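Local coordinates for protein cytochrome c' (Allochromatium vinosum, PDB 5GYR) that carries a covalently bound, high-spin five-coordinate heme c and probably transfers electrons, though its exact function is not known, at residues 58-63 with 76-80. Coordinates in Å, arbitrary orientation, origin at the centre of the assembly. Residue numbers count along the deposited sequence, not the author numbering.
Sequences YGPGTD and EFFQN
Three aromatic side chains, Tyr58, Phe77 and Phe78, cluster where two parts of one long loop meet, with no hydrogen bond between them. Segment 58-63 is irregular: Tyr58 (phi/psi -114/49) leads into a type I beta turn from Gly59 to Thr62, closed by Thr62 N to Gly59 O at 3.2 Å. Thr62, chi1 p, doubles this bond with OG1, 2.7 Å from Gly59 O. Segment 76-80 follows helical phi/psi through Gln79; Asn80 N and ND2 both reach Phe77 O, at 3.2 and 3.1 Å. The backbones come nearest at Tyr58 and Phe78, CA to CA 7.5 Å.

Tyr58 takes chi1 m and chi2 -83°, its CA-CB bond aimed toward 76-80. Phe77, chi1 t, extends to meet it: Phe77 CE2 sits over one face of the tyrosine ring, 3.5 Å from Tyr58 CE1, with centroids 4.5 Å apart and planes oblique at 48°. The CA-CB bond of Phe78 points sideways, but chi1 m and chi2 -88° carry the ring up to the turn. Tyr58 turns its edge to the Phe78 face in an offset edge-to-face pair, ring centroids 5.9 Å apart, planes at 73°, while Phe78 CE1 lies 3.4 Å from Tyr58 O and 3.8 Å from Thr62 OG1. Asp63 CB packs 3.7 Å from Phe78 CE2.

Tyr58 and Phe77 line the heme c pocket of this cytochrome c'; Phe78 links them to the turn and the subunit interface, packing on Pro60 of the second subunit. The loop follows helix 36-50 and precedes strand 81-83; helix 5-31 flanks segment 58-63, with Tyr16 hydrogen-bonded to Tyr58 OH and Arg12 to Thr62 O.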
ATOM      1  N   TYR A  58       0.083   4.411   7.891  1.00 16.54           N
ATOM      2  CA  TYR A  58       1.378   3.749   7.989  1.00 17.82           C
ATOM      3  C   TYR A  58       2.402   4.469   7.125  1.00 17.55           C
ATOM      4  O   TYR A  58       3.119   3.859   6.331  1.00 18.69           O
ATOM      5  CB  TYR A  58       1.261   2.262   7.619  1.00 16.43           C
ATOM      6  CG  TYR A  58       0.683   1.409   8.726  1.00 15.90           C
ATOM      7  CD1 TYR A  58       1.500   0.938   9.750  1.00 16.26           C
ATOM      8  CD2 TYR A  58      -0.679   1.118   8.784  1.00 17.01           C
ATOM      9  CE1 TYR A  58       0.996   0.155  10.757  1.00 15.77           C
ATOM     10  CE2 TYR A  58      -1.195   0.345   9.811  1.00 16.34           C
ATOM     11  CZ  TYR A  58      -0.352  -0.132  10.800  1.00 18.20           C
ATOM     12  OH  TYR A  58      -0.855  -0.890  11.828  1.00 17.69           O
ATOM     13  N   GLY A  59       2.450   5.790   7.277  1.00 20.28           N
ATOM     14  CA  GLY A  59       3.341   6.657   6.495  1.00 21.36           C
ATOM     15  C   GLY A  59       4.788   6.542   6.954  1.00 24.28           C
ATOM     16  O   GLY A  59       5.055   5.896   7.943  1.00 23.97           O
ATOM     17  N   PRO A  60       5.732   7.169   6.228  1.00 28.74           N
ATOM     18  CA  PRO A  60       7.188   6.902   6.353  1.00 30.11           C
ATOM     19  C   PRO A  60       7.891   7.171   7.716  1.00 33.42           C
ATOM     20  O   PRO A  60       8.947   6.574   8.013  1.00 36.92           O
ATOM     21  CB  PRO A  60       7.818   7.760   5.227  1.00 31.96           C
ATOM     22  CG  PRO A  60       6.716   8.544   4.609  1.00 28.59           C
ATOM     23  CD  PRO A  60       5.402   7.959   5.029  1.00 28.14           C
ATOM     24  N   GLY A  61       7.322   8.051   8.539  1.00 26.97           N
ATOM     25  CA  GLY A  61       7.913   8.364   9.847  1.00 26.74           C
ATOM     26  C   GLY A  61       7.343   7.564  11.002  1.00 23.76           C
ATOM     27  O   GLY A  61       7.609   7.883  12.163  1.00 26.77           O
ATOM     28  N   THR A  62       6.570   6.525  10.696  1.00 22.96           N
ATOM     29  CA  THR A  62       5.759   5.843  11.721  1.00 20.70           C
ATOM     30  C   THR A  62       6.234   4.435  12.082  1.00 21.12           C
ATOM     31  O   THR A  62       5.504   3.683  12.709  1.00 20.19           O
ATOM     32  CB  THR A  62       4.285   5.755  11.282  1.00 18.92           C
ATOM     33  OG1 THR A  62       4.140   4.804  10.231  1.00 19.71           O
ATOM     34  CG2 THR A  62       3.786   7.102  10.823  1.00 20.73           C
ATOM     35  N   ASP A  63       7.461   4.099  11.703  1.00 22.73           N
ATOM     36  CA  ASP A  63       8.031   2.792  12.033  1.00 22.70           C
ATOM     37  C   ASP A  63       8.688   2.749  13.422  1.00 24.19           C
ATOM     38  O   ASP A  63       9.063   1.676  13.885  1.00 25.09           O
ATOM     39  CB  ASP A  63       9.048   2.369  10.966  1.00 23.09           C
ATOM     40  CG  ASP A  63      10.210   3.339  10.851  1.00 17.15           C
ATOM     41  OD1 ASP A  63       9.967   4.570  10.851  1.00 27.29           O
ATOM     42  OD2 ASP A  63      11.346   2.880  10.687  1.00 27.26           O
ATOM     43  N   GLU A  76       8.901  -5.147   9.212  1.00 19.78           N
ATOM     44  CA  GLU A  76       8.494  -6.062   8.137  1.00 22.04           C
ATOM     45  C   GLU A  76       7.126  -5.751   7.565  1.00 21.43           C
ATOM     46  O   GLU A  76       6.816  -6.144   6.446  1.00 23.06           O
ATOM     47  CB  GLU A  76       8.472  -7.513   8.637  1.00 25.52           C
ATOM     48  CG  GLU A  76       9.845  -8.115   8.904  1.00 29.52           C
ATOM     49  CD  GLU A  76      10.402  -7.868  10.292  1.00 31.44           C
ATOM     50  OE1 GLU A  76       9.893  -7.001  11.032  1.00 24.27           O
ATOM     51  OE2 GLU A  76      11.386  -8.558  10.626  1.00 42.17           O
ATOM     52  N   PHE A  77       6.287  -5.104   8.355  1.00 18.11           N
ATOM     53  CA  PHE A  77       4.929  -4.803   7.943  1.00 18.57           C
ATOM     54  C   PHE A  77       4.873  -3.952   6.684  1.00 17.89           C
ATOM     55  O   PHE A  77       4.100  -4.245   5.757  1.00 19.10           O
ATOM     56  CB  PHE A  77       4.227  -4.058   9.073  1.00 19.03           C
ATOM     57  CG  PHE A  77       2.778  -3.775   8.775  1.00 21.54           C
ATOM     58  CD1 PHE A  77       1.842  -4.810   8.750  1.00 21.72           C
ATOM     59  CD2 PHE A  77       2.359  -2.495   8.492  1.00 22.38           C
ATOM     60  CE1 PHE A  77       0.510  -4.559   8.458  1.00 23.79           C
ATOM     61  CE2 PHE A  77       1.031  -2.236   8.209  1.00 26.13           C
ATOM     62  CZ  PHE A  77       0.105  -3.267   8.191  1.00 20.89           C
ATOM     63  N   PHE A  78       5.723  -2.931   6.637  1.00 17.18           N
ATOM     64  CA  PHE A  78       5.656  -1.901   5.609  1.00 17.92           C
ATOM     65  C   PHE A  78       5.883  -2.392   4.176  1.00 20.63           C
ATOM     66  O   PHE A  78       5.330  -1.845   3.223  1.00 22.79           O
ATOM     67  CB  PHE A  78       6.635  -0.789   5.939  1.00 16.82           C
ATOM     68  CG  PHE A  78       6.266  -0.032   7.165  1.00 17.30           C
ATOM     69  CD1 PHE A  78       5.422   1.067   7.077  1.00 19.36           C
ATOM     70  CD2 PHE A  78       6.709  -0.428   8.411  1.00 15.44           C
ATOM     71  CE1 PHE A  78       5.065   1.762   8.221  1.00 21.26           C
ATOM     72  CE2 PHE A  78       6.345   0.267   9.559  1.00 18.55           C
ATOM     73  CZ  PHE A  78       5.531   1.368   9.456  1.00 16.15           C
ATOM     74  N   GLN A  79       6.666  -3.439   4.012  1.00 19.69           N
ATOM     75  CA  GLN A  79       6.988  -3.901   2.649  1.00 20.91           C
ATOM     76  C   GLN A  79       5.795  -4.536   1.933  1.00 20.94           C
ATOM     77  O   GLN A  79       5.828  -4.762   0.724  1.00 19.62           O
ATOM     78  CB  GLN A  79       8.170  -4.874   2.660  1.00 24.81           C
ATOM     79  CG  GLN A  79       7.897  -6.162   3.390  1.00 26.15           C
ATOM     80  CD  GLN A  79       9.149  -6.990   3.540  1.00 28.88           C
ATOM     81  OE1 GLN A  79       9.921  -7.135   2.597  1.00 32.99           O
ATOM     82  NE2 GLN A  79       9.357  -7.539   4.717  1.00 27.85           N
ATOM     83  N   ASN A  80       4.750  -4.835   2.696  1.00 17.57           N
ATOM     84  CA  ASN A  80       3.515  -5.374   2.103  1.00 19.95           C
ATOM     85  C   ASN A  80       2.549  -4.343   1.529  1.00 22.31           C
ATOM     86  O   ASN A  80       1.485  -4.723   1.021  1.00 22.85           O
ATOM     87  CB  ASN A  80       2.743  -6.211   3.106  1.00 15.85           C
ATOM     88  CG  ASN A  80       3.554  -7.358   3.629  1.00 22.39           C
ATOM     89  OD1 ASN A  80       3.668  -8.384   2.975  1.00 29.70           O
ATOM     90  ND2 ASN A  80       4.187  -7.166   4.785  1.00 27.06           N
TER